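Local coordinates for protein coenzyme A transferase (Yersinia pestis, PDB 3QLI) that probably transfers coenzyme A between carboxylic acids, as in the 4-hydroxybutyrate and acetate CoA-transferases it resembles, at residues 106-111 and 119-124. Residues are numbered along the deposited sequence; the frame is centred on the assembly and turned at random.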
loop_
_atom_site.group_PDB
_atom_site.type_symbol
_atom_site.label_atom_id
_atom_site.label_comp_id
_atom_site.label_asym_id
_atom_site.label_seq_id
_atom_site.Cartn_x
_atom_site.Cartn_y
_atom_site.Cartn_z
ATOM N N ARG A 106 -14.656 3.170 20.356
ATOM C CA ARG A 106 -15.971 3.464 19.792
ATOM C C ARG A 106 -16.939 3.939 20.882
ATOM O O ARG A 106 -17.642 4.937 20.701
ATOM C CB ARG A 106 -16.534 2.251 19.048
ATOM C CG ARG A 106 -15.838 1.984 17.725
ATOM C CD ARG A 106 -16.662 1.066 16.815
ATOM N NE ARG A 106 -16.806 -0.276 17.364
ATOM C CZ ARG A 106 -15.957 -1.278 17.155
ATOM N NH1 ARG A 106 -14.874 -1.108 16.405
ATOM N NH2 ARG A 106 -16.193 -2.460 17.702
ATOM N N ALA A 107 -16.964 3.240 22.015
ATOM C CA ALA A 107 -17.808 3.648 23.146
ATOM C C ALA A 107 -17.455 5.052 23.667
ATOM O O ALA A 107 -18.330 5.879 23.930
ATOM C CB ALA A 107 -17.728 2.619 24.276
ATOM N N LEU A 108 -16.166 5.327 23.816
ATOM C CA LEU A 108 -15.730 6.649 24.248
ATOM C C LEU A 108 -16.128 7.719 23.240
ATOM O O LEU A 108 -16.603 8.795 23.623
ATOM C CB LEU A 108 -14.210 6.679 24.420
ATOM C CG LEU A 108 -13.598 5.846 25.542
ATOM C CD1 LEU A 108 -12.078 5.845 25.416
ATOM C CD2 LEU A 108 -14.034 6.396 26.896
ATOM N N ILE A 109 -15.907 7.443 21.955
ATOM C CA ILE A 109 -16.141 8.460 20.926
ATOM C C ILE A 109 -17.608 8.855 20.902
ATOM O O ILE A 109 -17.954 10.041 20.846
ATOM C CB ILE A 109 -15.757 7.967 19.522
ATOM C CG1 ILE A 109 -14.242 7.787 19.417
ATOM C CG2 ILE A 109 -16.247 8.960 18.456
ATOM C CD1 ILE A 109 -13.792 7.113 18.121
ATOM N N ARG A 110 -18.467 7.844 20.951
ATOM C CA ARG A 110 -19.905 8.065 20.891
ATOM C C ARG A 110 -20.390 8.811 22.128
ATOM O O ARG A 110 -21.194 9.741 22.025
ATOM C CB ARG A 110 -20.645 6.740 20.694
ATOM C CG ARG A 110 -20.530 6.218 19.256
ATOM C CD ARG A 110 -20.802 4.724 19.139
ATOM N NE ARG A 110 -20.639 4.283 17.758
ATOM C CZ ARG A 110 -20.423 3.027 17.387
ATOM N NH1 ARG A 110 -20.342 2.068 18.301
ATOM N NH2 ARG A 110 -20.290 2.731 16.099
ATOM N N ARG A 111 -19.874 8.430 23.290
ATOM C CA ARG A 111 -20.248 9.093 24.528
ATOM C C ARG A 111 -19.827 10.558 24.473
ATOM O O ARG A 111 -20.560 11.440 24.918
ATOM C CB ARG A 111 -19.596 8.401 25.724
ATOM C CG ARG A 111 -19.964 9.007 27.065
ATOM C CD ARG A 111 -19.402 8.185 28.209
ATOM N NE ARG A 111 -19.646 8.811 29.505
ATOM C CZ ARG A 111 -19.404 8.227 30.673
ATOM N NH1 ARG A 111 -18.913 6.998 30.713
ATOM N NH2 ARG A 111 -19.658 8.872 31.803
ATOM N N LYS A 119 -14.511 15.846 21.626
ATOM C CA LYS A 119 -13.543 14.935 21.032
ATOM C C LYS A 119 -12.787 14.367 22.221
ATOM O O LYS A 119 -12.202 15.116 23.000
ATOM C CB LYS A 119 -12.591 15.668 20.089
ATOM C CG LYS A 119 -11.668 14.742 19.315
ATOM C CD LYS A 119 -10.781 15.511 18.354
ATOM C CE LYS A 119 -10.788 14.880 16.974
ATOM N NZ LYS A 119 -10.227 13.503 16.987
ATOM N N VAL A 120 -12.814 13.049 22.378
ATOM C CA VAL A 120 -12.228 12.430 23.564
ATOM C C VAL A 120 -11.222 11.329 23.211
ATOM O O VAL A 120 -10.481 10.860 24.074
ATOM C CB VAL A 120 -13.320 11.879 24.500
ATOM C CG1 VAL A 120 -14.173 13.029 25.029
ATOM C CG2 VAL A 120 -14.192 10.876 23.761
ATOM N N VAL A 121 -11.207 10.931 21.945
ATOM C CA VAL A 121 -10.189 10.031 21.421
ATOM C C VAL A 121 -9.453 10.744 20.298
ATOM O O VAL A 121 -10.070 11.338 19.417
ATOM C CB VAL A 121 -10.804 8.730 20.880
ATOM C CG1 VAL A 121 -9.768 7.920 20.080
ATOM C CG2 VAL A 121 -11.428 7.905 22.023
ATOM N N ASN A 122 -8.127 10.712 20.344
ATOM C CA ASN A 122 -7.344 11.358 19.306
ATOM C C ASN A 122 -6.616 10.337 18.452
ATOM O O ASN A 122 -5.464 9.994 18.711
ATOM C CB ASN A 122 -6.354 12.350 19.908
ATOM C CG ASN A 122 -6.277 13.636 19.111
ATOM O OD1 ASN A 122 -6.130 13.619 17.880
ATOM N ND2 ASN A 122 -6.421 14.758 19.799
ATOM N N TYR A 123 -7.309 9.842 17.440
ATOM C CA TYR A 123 -6.733 8.867 16.525
ATOM C C TYR A 123 -5.440 9.380 15.893
ATOM O O TYR A 123 -5.389 10.501 15.395
ATOM C CB TYR A 123 -7.751 8.527 15.431
ATOM C CG TYR A 123 -7.240 7.587 14.357
ATOM C CD1 TYR A 123 -6.905 6.269 14.654
ATOM C CD2 TYR A 123 -7.121 8.011 13.046
ATOM C CE1 TYR A 123 -6.439 5.404 13.667
ATOM C CE2 TYR A 123 -6.661 7.157 12.047
ATOM C CZ TYR A 123 -6.327 5.859 12.365
ATOM O OH TYR A 123 -5.881 5.018 11.371
ATOM N N VAL A 124 -4.405 8.540 15.913
ATOM C CA VAL A 124 -3.126 8.845 15.275
ATOM C C VAL A 124 -2.997 7.938 14.058
ATOM O O VAL A 124 -2.788 6.733 14.200
ATOM C CB VAL A 124 -1.949 8.567 16.231
ATOM C CG1 VAL A 124 -0.606 8.897 15.560
ATOM C CG2 VAL A 124 -2.124 9.351 17.538
#
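V121 and V120 meet L108 and I109 where the chain, having left helix 103-114, doubles back along it: a helix and its returning loop, set beside the strand 94-98 edge of the parallel sheet in the N-terminal Rossmann-like domain. The case illustrates how a return segment can lie against a helix without a hydrogen bond between the two: 106-111 and 119-124 meet through apolar packing and a methyl set against the helix backbone, while the loop's polar ties go to strand 94-98, N91 and the second subunit.

The apolar packing centres on one methyl group. V121 CG2 lies 3.8 Å from I109 CG1 and 3.9 Å from L108 CB, so a single branch touches two successive helix residues, with L108 CD1 a little farther off at 4.0 Å. V121 crosses both side chains at roughly a right angle. Its first torsion, 169°, sets CG1 anti to the backbone N and turns CG2 beside that N, on the side where the helix lies. The CB of V121 adds to the grip, sitting 3.9 Å from I109 CG1.

Polar contacts frame this apolar patch without crossing it. K119 NZ makes a weak bond to V121 O and a second weak one to S426 of the second subunit, while V120 O accepts from N91. Farther along, N122 and V124 bond through their backbones to P96 and S98, which ties the loop to the sheet edge. On the helix, R106 is one of the coenzyme A-binding residues, although no coenzyme A is bound to this chain here, and it packs on H351 and M352.

Methyl against backbone is the last kind of contact. V120 CG2, placed between its own N and carbonyl carbon (chi1 -64° for CG1), reaches the main chain of L108 and comes within 3.2 Å of L108 O.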